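Local coordinates for protein mialostatin (Ixodes ricinus, PDB 6ZTK) that inhibits cysteine proteases, among them the tick's own midgut cathepsins L, B and C and several host cathepsins, and so restrains digestion of blood proteins, at residues Gly32-Leu46 with Leu67-Lys81. Sequence-based numbering, arbitrary orientation. Where two conformers were deposited one is given.
With TRT (fragment of triton X-100), chain C.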
ATOM      1  N   GLY A  32      -1.041  -4.278  21.174  1.00 41.15           N
ATOM      2  CA  GLY A  32      -0.486  -5.462  20.457  1.00 35.35           C
ATOM      3  C   GLY A  32       0.465  -4.998  19.365  1.00 27.15           C
ATOM      4  O   GLY A  32       1.403  -5.756  19.058  1.00 31.37           O
ATOM      5  N   TRP A  33       0.254  -3.783  18.844  1.00 26.31           N
ATOM      6  CA  TRP A  33       0.974  -3.285  17.648  1.00 22.09           C
ATOM      7  C   TRP A  33       2.384  -2.885  18.047  1.00 23.84           C
ATOM      8  O   TRP A  33       2.584  -2.013  18.944  1.00 24.49           O
ATOM      9  CB  TRP A  33       0.246  -2.150  16.920  1.00 21.87           C
ATOM     10  CG  TRP A  33      -0.995  -2.500  16.150  1.00 21.78           C
ATOM     11  CD1 TRP A  33      -2.260  -2.034  16.447  1.00 27.77           C
ATOM     12  CD2 TRP A  33      -1.155  -3.297  14.960  1.00 20.97           C
ATOM     13  NE1 TRP A  33      -3.156  -2.537  15.556  1.00 27.44           N
ATOM     14  CE2 TRP A  33      -2.531  -3.290  14.603  1.00 21.24           C
ATOM     15  CE3 TRP A  33      -0.305  -4.041  14.143  1.00 18.07           C
ATOM     16  CZ2 TRP A  33      -3.043  -4.007  13.536  1.00 19.34           C
ATOM     17  CZ3 TRP A  33      -0.808  -4.730  13.071  1.00 17.18           C
ATOM     18  CH2 TRP A  33      -2.175  -4.732  12.761  1.00 19.59           C
ATOM     19  N   LYS A  34       3.357  -3.448  17.377  1.00 18.56           N
ATOM     20  CA  LYS A  34       4.771  -3.159  17.603  1.00 18.99           C
ATOM     21  C   LYS A  34       5.254  -2.289  16.449  1.00 18.48           C
ATOM     22  O   LYS A  34       5.086  -2.663  15.284  1.00 17.84           O
ATOM     23  CB  LYS A  34       5.588  -4.449  17.628  1.00 18.33           C
ATOM     24  CG  LYS A  34       7.079  -4.230  17.749  1.00 20.79           C
ATOM     25  CD  LYS A  34       7.885  -5.480  17.889  1.00 20.65           C
ATOM     26  CE  LYS A  34       9.361  -5.202  18.072  1.00 23.30           C
ATOM     27  NZ  LYS A  34      10.151  -6.443  18.132  1.00 24.25           N
ATOM     28  N   THR A  35       5.905  -1.171  16.738  1.00 18.26           N
ATOM     29  CA  THR A  35       6.475  -0.325  15.692  1.00 18.08           C
ATOM     30  C   THR A  35       7.688  -0.948  15.034  1.00 17.67           C
ATOM     31  O   THR A  35       8.574  -1.463  15.723  1.00 20.78           O
ATOM     32  CB  THR A  35       6.858   1.031  16.315  1.00 20.44           C
ATOM     33  OG1 THR A  35       5.627   1.572  16.792  1.00 23.45           O
ATOM     34  CG2 THR A  35       7.533   1.931  15.305  1.00 23.57           C
ATOM     35  N   GLN A  36       7.791  -0.827  13.728  1.00 16.54           N
ATOM     36  CA  GLN A  36       8.892  -1.363  12.945  1.00 17.44           C
ATOM     37  C   GLN A  36       9.491  -0.220  12.143  1.00 17.50           C
ATOM     38  O   GLN A  36       8.913   0.890  12.056  1.00 19.88           O
ATOM     39  CB  GLN A  36       8.434  -2.487  12.018  1.00 16.62           C
ATOM     40  CG  GLN A  36       7.737  -3.639  12.730  1.00 16.81           C
ATOM     41  CD  GLN A  36       8.655  -4.558  13.511  1.00 17.13           C
ATOM     42  OE1 GLN A  36       9.886  -4.518  13.365  1.00 20.77           O
ATOM     43  NE2 GLN A  36       8.081  -5.420  14.310  1.00 15.62           N
ATOM     44  N   ASP A  37      10.635  -0.499  11.546  1.00 19.15           N
ATOM     45  CA  ASP A  37      11.410   0.469  10.738  1.00 18.76           C
ATOM     46  C   ASP A  37      10.792   0.628   9.358  1.00 17.46           C
ATOM     47  O   ASP A  37      10.815  -0.308   8.558  1.00 18.87           O
ATOM     48  CB  ASP A  37      12.834  -0.043  10.556  1.00 21.51           C
ATOM     49  CG  ASP A  37      13.771   0.937   9.873  1.00 25.56           C
ATOM     50  OD1 ASP A  37      13.307   1.928   9.240  1.00 23.36           O
ATOM     51  OD2 ASP A  37      14.985   0.687   9.991  1.00 30.59           O
ATOM     52  N   PRO A  38      10.167   1.788   9.030  1.00 17.83           N
ATOM     53  CA  PRO A  38       9.472   1.968   7.756  1.00 18.18           C
ATOM     54  C   PRO A  38      10.404   2.126   6.552  1.00 18.37           C
ATOM     55  O   PRO A  38       9.907   2.209   5.444  1.00 22.61           O
ATOM     56  CB  PRO A  38       8.636   3.236   8.000  1.00 18.36           C
ATOM     57  CG  PRO A  38       9.528   4.054   8.949  1.00 20.29           C
ATOM     58  CD  PRO A  38      10.151   3.017   9.856  1.00 19.79           C
ATOM     59  N   THR A  39      11.716   2.102   6.750  1.00 20.14           N
ATOM     60  CA  THR A  39      12.672   2.067   5.617  1.00 22.30           C
ATOM     61  C   THR A  39      12.954   0.637   5.161  1.00 23.47           C
ATOM     62  O   THR A  39      13.686   0.497   4.140  1.00 27.43           O
ATOM     63  CB  THR A  39      13.983   2.800   5.970  1.00 25.36           C
ATOM     64  OG1 THR A  39      14.729   1.979   6.863  1.00 26.03           O
ATOM     65  CG2 THR A  39      13.745   4.183   6.534  1.00 26.51           C
ATOM     66  N   ASN A  40      12.444  -0.407   5.833  1.00 21.45           N
ATOM     67  CA  ASN A  40      12.686  -1.818   5.474  1.00 22.05           C
ATOM     68  C   ASN A  40      11.994  -2.080   4.152  1.00 22.37           C
ATOM     69  O   ASN A  40      10.767  -1.943   4.019  1.00 18.82           O
ATOM     70  CB  ASN A  40      12.213  -2.773   6.556  1.00 22.36           C
ATOM     71  CG  ASN A  40      12.583  -4.213   6.269  1.00 24.79           C
ATOM     72  OD1 ASN A  40      12.707  -4.639   5.125  1.00 27.59           O
ATOM     73  ND2 ASN A  40      12.735  -4.975   7.339  1.00 26.85           N
ATOM     74  N   PRO A  41      12.714  -2.440   3.073  1.00 21.36           N
ATOM     75  CA  PRO A  41      12.061  -2.666   1.801  1.00 22.03           C
ATOM     76  C   PRO A  41      10.956  -3.739   1.798  1.00 18.42           C
ATOM     77  O   PRO A  41      10.037  -3.668   0.953  1.00 19.96           O
ATOM     78  CB  PRO A  41      13.223  -3.091   0.855  1.00 25.02           C
ATOM     79  CG  PRO A  41      14.432  -2.514   1.484  1.00 27.02           C
ATOM     80  CD  PRO A  41      14.191  -2.571   2.987  1.00 25.55           C
ATOM     81  N   LYS A  42      11.023  -4.743   2.695  1.00 19.01           N
ATOM     82  CA  LYS A  42       9.984  -5.793   2.793  1.00 18.79           C
ATOM     83  C   LYS A  42       8.641  -5.061   3.089  1.00 16.74           C
ATOM     84  O   LYS A  42       7.559  -5.465   2.537  1.00 19.28           O
ATOM     85  CB  LYS A  42      10.253  -6.838   3.861  1.00 21.99           C
ATOM     86  N   PHE A  43       8.688  -4.036   3.933  1.00 16.54           N
ATOM     87  CA  PHE A  43       7.428  -3.349   4.318  1.00 15.12           C
ATOM     88  C   PHE A  43       6.972  -2.437   3.195  1.00 15.58           C
ATOM     89  O   PHE A  43       5.779  -2.310   2.903  1.00 16.48           O
ATOM     90  CB  PHE A  43       7.541  -2.604   5.644  1.00 14.64           C
ATOM     91  CG  PHE A  43       8.057  -3.403   6.802  1.00 13.68           C
ATOM     92  CD1 PHE A  43       7.662  -4.715   7.040  1.00 17.39           C
ATOM     93  CD2 PHE A  43       8.988  -2.833   7.655  1.00 16.32           C
ATOM     94  CE1 PHE A  43       8.186  -5.397   8.128  1.00 18.10           C
ATOM     95  CE2 PHE A  43       9.493  -3.507   8.749  1.00 17.34           C
ATOM     96  CZ  PHE A  43       9.081  -4.798   8.984  1.00 18.79           C
ATOM     97  N   GLU A  44       7.912  -1.782   2.517  1.00 16.65           N
ATOM     98  CA  GLU A  44       7.586  -0.944   1.326  1.00 17.85           C
ATOM     99  C   GLU A  44       6.876  -1.816   0.291  1.00 17.99           C
ATOM    100  O   GLU A  44       5.903  -1.350  -0.368  1.00 18.75           O
ATOM    101  CB  GLU A  44       8.860  -0.280   0.765  1.00 19.94           C
ATOM    102  CG  GLU A  44       9.508   0.693   1.722  1.00 23.13           C
ATOM    103  CD  GLU A  44      10.843   1.302   1.300  1.00 29.61           C
ATOM    104  OE1 GLU A  44      11.470   0.750   0.399  1.00 33.45           O
ATOM    105  OE2 GLU A  44      11.238   2.318   1.911  1.00 33.19           O
ATOM    106  N   ASN A  45       7.357  -3.037   0.084  1.00 17.86           N
ATOM    107  CA  ASN A  45       6.757  -3.907  -0.957  0.50 17.80           C
ATOM    108  C   ASN A  45       5.331  -4.312  -0.541  1.00 16.35           C
ATOM    109  O   ASN A  45       4.488  -4.391  -1.405  1.00 17.59           O
ATOM    110  CB  ASN A  45       7.693  -5.068  -1.241  0.50 19.54           C
ATOM    111  CG  ASN A  45       8.937  -4.582  -1.945  0.50 19.08           C
ATOM    112  OD1 ASN A  45       8.926  -3.532  -2.587  0.50 26.01           O
ATOM    113  ND2 ASN A  45       9.995  -5.332  -1.784  0.50 23.25           N
ATOM    114  N   LEU A  46       5.057  -4.561   0.754  1.00 15.42           N
ATOM    115  CA  LEU A  46       3.681  -4.805   1.207  1.00 15.71           C
ATOM    116  C   LEU A  46       2.775  -3.604   0.935  1.00 13.67           C
ATOM    117  O   LEU A  46       1.575  -3.795   0.649  1.00 14.80           O
ATOM    118  CB  LEU A  46       3.679  -5.164   2.701  1.00 15.24           C
ATOM    119  CG  LEU A  46       4.244  -6.528   2.997  1.00 18.57           C
ATOM    120  CD1 LEU A  46       4.478  -6.683   4.494  1.00 21.44           C
ATOM    121  CD2 LEU A  46       3.251  -7.566   2.512  1.00 18.88           C
ATOM    122  N   LEU A  67       6.333   5.315   2.547  1.00 14.68           N
ATOM    123  CA  LEU A  67       5.848   4.545   3.718  1.00 13.64           C
ATOM    124  C   LEU A  67       6.189   5.359   4.944  1.00 14.34           C
ATOM    125  O   LEU A  67       7.403   5.620   5.227  1.00 15.84           O
ATOM    126  CB  LEU A  67       6.460   3.154   3.704  1.00 15.27           C
ATOM    127  CG  LEU A  67       6.046   2.236   4.840  1.00 15.22           C
ATOM    128  CD1 LEU A  67       4.540   1.990   4.867  1.00 15.11           C
ATOM    129  CD2 LEU A  67       6.768   0.910   4.728  1.00 16.12           C
ATOM    130  N   LEU A  68       5.184   5.741   5.685  1.00 13.83           N
ATOM    131  CA  LEU A  68       5.350   6.604   6.872  1.00 14.09           C
ATOM    132  C   LEU A  68       5.522   5.807   8.136  1.00 13.70           C
ATOM    133  O   LEU A  68       6.269   6.249   9.027  1.00 15.55           O
ATOM    134  CB  LEU A  68       4.154   7.523   7.012  1.00 13.82           C
ATOM    135  CG  LEU A  68       3.889   8.475   5.857  1.00 16.07           C
ATOM    136  CD1 LEU A  68       2.578   9.178   6.062  1.00 17.60           C
ATOM    137  CD2 LEU A  68       5.011   9.510   5.715  1.00 17.80           C
ATOM    138  N   GLU A  69       4.730   4.745   8.303  1.00 13.37           N
ATOM    139  CA  GLU A  69       4.664   4.000   9.562  1.00 14.31           C
ATOM    140  C   GLU A  69       4.337   2.540   9.256  1.00 12.67           C
ATOM    141  O   GLU A  69       3.559   2.282   8.359  1.00 14.31           O
ATOM    142  CB  GLU A  69       3.633   4.549  10.530  1.00 14.51           C
ATOM    143  CG  GLU A  69       3.646   3.938  11.913  1.00 19.13           C
ATOM    144  CD  GLU A  69       2.668   4.578  12.899  1.00 26.63           C
ATOM    145  OE1 GLU A  69       1.892   5.526  12.508  1.00 28.63           O
ATOM    146  OE2 GLU A  69       2.593   4.030  14.046  1.00 31.99           O
ATOM    147  N   VAL A  70       4.966   1.657  10.028  1.00 12.69           N
ATOM    148  CA  VAL A  70       4.688   0.199   9.984  1.00 13.66           C
ATOM    149  C   VAL A  70       4.534  -0.301  11.396  1.00 15.02           C
ATOM    150  O   VAL A  70       5.444  -0.052  12.213  1.00 15.74           O
ATOM    151  CB  VAL A  70       5.818  -0.577   9.314  1.00 17.76           C
ATOM    152  CG1 VAL A  70       5.530  -2.084   9.329  1.00 14.98           C
ATOM    153  CG2 VAL A  70       6.025  -0.111   7.935  1.00 20.39           C
ATOM    154  N   GLN A  71       3.440  -0.982  11.681  1.00 14.07           N
ATOM    155  CA  GLN A  71       3.298  -1.689  12.962  1.00 14.67           C
ATOM    156  C   GLN A  71       2.918  -3.138  12.655  1.00 13.98           C
ATOM    157  O   GLN A  71       2.288  -3.398  11.608  1.00 14.17           O
ATOM    158  CB  GLN A  71       2.198  -1.069  13.809  1.00 16.22           C
ATOM    159  CG  GLN A  71       2.553   0.361  14.291  1.00 17.78           C
ATOM    160  CD  GLN A  71       1.266   1.016  14.722  1.00 21.92           C
ATOM    161  OE1 GLN A  71       0.414   1.373  13.909  1.00 23.32           O
ATOM    162  NE2 GLN A  71       1.114   1.150  16.016  1.00 26.25           N
ATOM    163  N   THR A  72       3.245  -4.034  13.580  1.00 13.55           N
ATOM    164  CA  THR A  72       2.987  -5.475  13.374  1.00 14.91           C
ATOM    165  C   THR A  72       2.323  -6.091  14.588  1.00 15.27           C
ATOM    166  O   THR A  72       2.529  -5.651  15.744  1.00 15.36           O
ATOM    167  CB  THR A  72       4.268  -6.204  12.990  1.00 15.08           C
ATOM    168  OG1 THR A  72       5.180  -6.028  14.078  1.00 15.35           O
ATOM    169  CG2 THR A  72       4.847  -5.788  11.673  1.00 15.72           C
ATOM    170  N   GLN A  73       1.622  -7.181  14.331  1.00 15.11           N
ATOM    171  CA  GLN A  73       1.044  -7.999  15.421  1.00 16.01           C
ATOM    172  C   GLN A  73       0.880  -9.414  14.914  1.00 14.67           C
ATOM    173  O   GLN A  73       0.500  -9.585  13.749  1.00 14.20           O
ATOM    174  CB  GLN A  73      -0.378  -7.597  15.872  1.00 19.72           C
ATOM    175  CG  GLN A  73      -0.455  -6.595  16.949  1.00 28.78           C
ATOM    176  CD  GLN A  73      -1.888  -6.494  17.419  1.00 23.35           C
ATOM    177  OE1 GLN A  73      -2.527  -5.505  17.089  1.00 26.39           O
ATOM    178  NE2 GLN A  73      -2.398  -7.583  18.007  1.00 23.42           N
ATOM    179  N   ILE A  74       1.148 -10.380  15.777  1.00 14.89           N
ATOM    180  CA  ILE A  74       0.974 -11.819  15.457  1.00 13.60           C
ATOM    181  C   ILE A  74      -0.362 -12.270  16.017  1.00 14.11           C
ATOM    182  O   ILE A  74      -0.503 -12.374  17.241  1.00 15.69           O
ATOM    183  CB  ILE A  74       2.142 -12.642  15.964  1.00 13.20           C
ATOM    184  CG1 ILE A  74       3.455 -12.189  15.329  1.00 15.43           C
ATOM    185  CG2 ILE A  74       1.876 -14.115  15.794  1.00 14.32           C
ATOM    186  CD1 ILE A  74       4.684 -12.734  16.067  1.00 16.68           C
ATOM    187  N   VAL A  75      -1.290 -12.536  15.129  1.00 13.48           N
ATOM    188  CA  VAL A  75      -2.618 -13.131  15.434  1.00 13.56           C
ATOM    189  C   VAL A  75      -2.937 -14.020  14.253  1.00 14.15           C
ATOM    190  O   VAL A  75      -3.190 -13.526  13.134  1.00 16.17           O
ATOM    191  CB  VAL A  75      -3.720 -12.090  15.608  1.00 14.71           C
ATOM    192  CG1 VAL A  75      -5.034 -12.819  15.904  1.00 16.41           C
ATOM    193  CG2 VAL A  75      -3.444 -11.083  16.685  1.00 15.59           C
ATOM    194  N   ALA A  76      -2.931 -15.316  14.557  0.50 16.15           N
ATOM    195  CA  ALA A  76      -3.125 -16.436  13.607  0.50 17.59           C
ATOM    196  C   ALA A  76      -1.995 -16.386  12.588  0.50 17.86           C
ATOM    197  O   ALA A  76      -1.201 -17.332  12.564  0.50 18.64           O
ATOM    198  CB  ALA A  76      -4.494 -16.392  12.981  0.50 19.41           C
ATOM    199  N   GLY A  77      -1.917 -15.292  11.844  0.50 17.70           N
ATOM    200  CA  GLY A  77      -0.769 -15.013  10.972  0.50 15.88           C
ATOM    201  C   GLY A  77       0.021 -13.812  11.459  0.50 15.76           C
ATOM    202  O   GLY A  77      -0.047 -13.458  12.663  0.50 17.73           O
ATOM    203  N   VAL A  78       0.829 -13.230  10.572  1.00 13.20           N
ATOM    204  CA  VAL A  78       1.565 -12.007  10.849  1.00 13.89           C
ATOM    205  C   VAL A  78       0.910 -10.844  10.144  1.00 13.86           C
ATOM    206  O   VAL A  78       0.693 -10.912   8.945  1.00 13.99           O
ATOM    207  CB  VAL A  78       3.034 -12.165  10.400  1.00 15.68           C
ATOM    208  CG1 VAL A  78       3.813 -10.962  10.860  1.00 19.20           C
ATOM    209  CG2 VAL A  78       3.624 -13.458  10.944  1.00 16.89           C
ATOM    210  N   ASN A  79       0.500  -9.854  10.912  1.00 12.31           N
ATOM    211  CA  ASN A  79      -0.330  -8.744  10.429  1.00 12.56           C
ATOM    212  C   ASN A  79       0.494  -7.460  10.411  1.00 14.88           C
ATOM    213  O   ASN A  79       1.254  -7.196  11.370  1.00 14.80           O
ATOM    214  CB  ASN A  79      -1.548  -8.560  11.324  1.00 14.10           C
ATOM    215  CG  ASN A  79      -2.362  -9.831  11.375  1.00 16.15           C
ATOM    216  OD1 ASN A  79      -3.095 -10.115  10.425  1.00 17.63           O
ATOM    217  ND2 ASN A  79      -2.184 -10.627  12.410  1.00 15.03           N
ATOM    218  N   TYR A  80       0.296  -6.680   9.365  1.00 13.87           N
ATOM    219  CA  TYR A  80       1.049  -5.433   9.123  1.00 14.66           C
ATOM    220  C   TYR A  80       0.059  -4.295   8.998  1.00 15.06           C
ATOM    221  O   TYR A  80      -0.890  -4.363   8.191  1.00 18.63           O
ATOM    222  CB  TYR A  80       1.878  -5.536   7.839  1.00 15.14           C
ATOM    223  CG  TYR A  80       2.919  -6.594   7.876  1.00 15.53           C
ATOM    224  CD1 TYR A  80       2.578  -7.896   7.519  1.00 17.83           C
ATOM    225  CD2 TYR A  80       4.211  -6.386   8.310  1.00 17.05           C
ATOM    226  CE1 TYR A  80       3.498  -8.916   7.580  1.00 18.61           C
ATOM    227  CE2 TYR A  80       5.138  -7.403   8.394  1.00 18.82           C
ATOM    228  CZ  TYR A  80       4.795  -8.675   7.987  1.00 20.28           C
ATOM    229  OH  TYR A  80       5.726  -9.668   8.140  1.00 24.36           O
ATOM    230  N   LYS A  81       0.218  -3.249   9.789  1.00 13.02           N
ATOM    231  CA  LYS A  81      -0.590  -2.028   9.681  1.00 13.87           C
ATOM    232  C   LYS A  81       0.327  -0.956   9.089  1.00 12.56           C
ATOM    233  O   LYS A  81       1.330  -0.591   9.740  1.00 14.25           O
ATOM    234  CB  LYS A  81      -1.169  -1.596  11.033  1.00 14.47           C
ATOM    235  CG  LYS A  81      -1.994  -0.339  10.942  1.00 17.03           C
ATOM    236  CD  LYS A  81      -2.646  -0.024  12.301  1.00 21.74           C
ATOM    237  CE  LYS A  81      -3.399   1.285  12.218  1.00 28.67           C
ATOM    238  NZ  LYS A  81      -3.901   1.705  13.555  1.00 33.38           N
TER
HETATM  239  O24 TRT C 501     -13.912 -13.838   5.740  0.50 26.37           O
HETATM  240  C23 TRT C 501     -12.670 -14.431   5.495  0.50 30.51           C
HETATM  241  C22 TRT C 501     -11.855 -13.447   4.692  0.50 33.55           C
HETATM  242  O21 TRT C 501     -10.611 -13.187   5.339  0.50 30.06           O
HETATM  243  C20 TRT C 501     -10.640 -12.117   6.278  0.50 26.66           C
HETATM  244  C19 TRT C 501     -10.135 -12.611   7.617  0.50 26.39           C
HETATM  245  O18 TRT C 501      -8.830 -13.155   7.470  0.50 24.14           O
HETATM  246  C17 TRT C 501      -8.439 -14.019   8.544  0.50 20.53           C
HETATM  247  C16 TRT C 501      -7.709 -13.268   9.650  0.50 21.48           C
HETATM  248  O15 TRT C 501      -8.185 -11.917   9.712  0.50 19.11           O
HETATM  249  C12 TRT C 501      -7.962 -11.176  10.853  0.50 16.29           C
HETATM  250  C13 TRT C 501      -6.779 -11.227  11.571  0.50 15.63           C
HETATM  251  C14 TRT C 501      -6.617 -10.444  12.707  0.50 16.83           C
HETATM  252  C11 TRT C 501      -8.959 -10.311  11.254  0.50 15.54           C
HETATM  253  C10 TRT C 501      -8.772  -9.515  12.368  0.50 14.90           C
HETATM  254  C9  TRT C 501      -7.623  -9.576  13.141  0.50 15.54           C
HETATM  255  C6  TRT C 501      -7.503  -8.771  14.446  0.50 15.81           C
HETATM  256  C8  TRT C 501      -7.940  -9.825  15.464  0.50 16.90           C
HETATM  257  C7  TRT C 501      -8.488  -7.600  14.584  0.50 15.40           C
HETATM  258  C5  TRT C 501      -6.049  -8.436  14.872  0.50 15.22           C
HETATM  259  C1  TRT C 501      -5.225  -7.290  14.246  0.50 15.08           C
HETATM  260  C2  TRT C 501      -5.680  -5.966  14.847  0.50 16.56           C
HETATM  261  C4  TRT C 501      -5.402  -7.240  12.741  0.50 15.21           C
HETATM  262  C3  TRT C 501      -3.740  -7.509  14.552  0.50 14.40           C
HETATM  263  O   HOH W   1       3.313   0.598  17.924  1.00 32.93           O
HETATM  264  O   HOH W   2       6.993   2.799  11.847  1.00 19.43           O
HETATM  265  O   HOH W   3      10.159   4.655   4.236  1.00 38.57           O
HETATM  266  O   HOH W   4       9.092   4.999   1.652  1.00 20.91           O
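Phe43, in the first turn of helix 41-52, sets its ring beside Val70, whose CG1 stands over one ring face, 3.9 Å from the Phe43 centroid. The branched valine suits the spot because it presents two methyls to Phe43: with CG1 anti to the backbone N (chi1 178°) and over the ring, CG2 meets Phe43 CB at 3.7 Å and also nears Pro38. Leu67 CD2 packs against the same CB, and Pro38, a compact ring in the connecting turn, rests on Leu67 and Val70. Further along, Leu46 CD1 sits over the centre of the Tyr80 ring, 3.6 Å from its centroid, while Phe43 and Tyr80 meet rim to rim, planes at 47°.

On the other side of the sheet Trp33 lies between two side chains, its wide, flat indole offering a face to each. Lys81 brings its aliphatic part, CB 3.7 Å from the centroid of the Trp33 six-membered ring; over the opposite face comes Gln73 OE1, its amide nearly perpendicular to the indole. Trp33 CZ2 also touches the Triton fragment.

Outward, strand 34-36 pairs antiparallel with strand 67-74: Lys34 N to Thr72 O and Thr72 N to Lys34 O are both 2.9 Å. Gln36, long and bent at chi2 (-74°), can bring NE2 back onto Thr72 OG1 at 3.0 Å; the threonine hydroxyl accepts while its CG2 packs on Gln36 CG. One water joins Trp33 O, Thr35 OG1 and Gln71 NE2. The whole is characteristic of the cystatin fold, an antiparallel sheet wrapped around a helix, here where its short N-terminal strand leads into that helix.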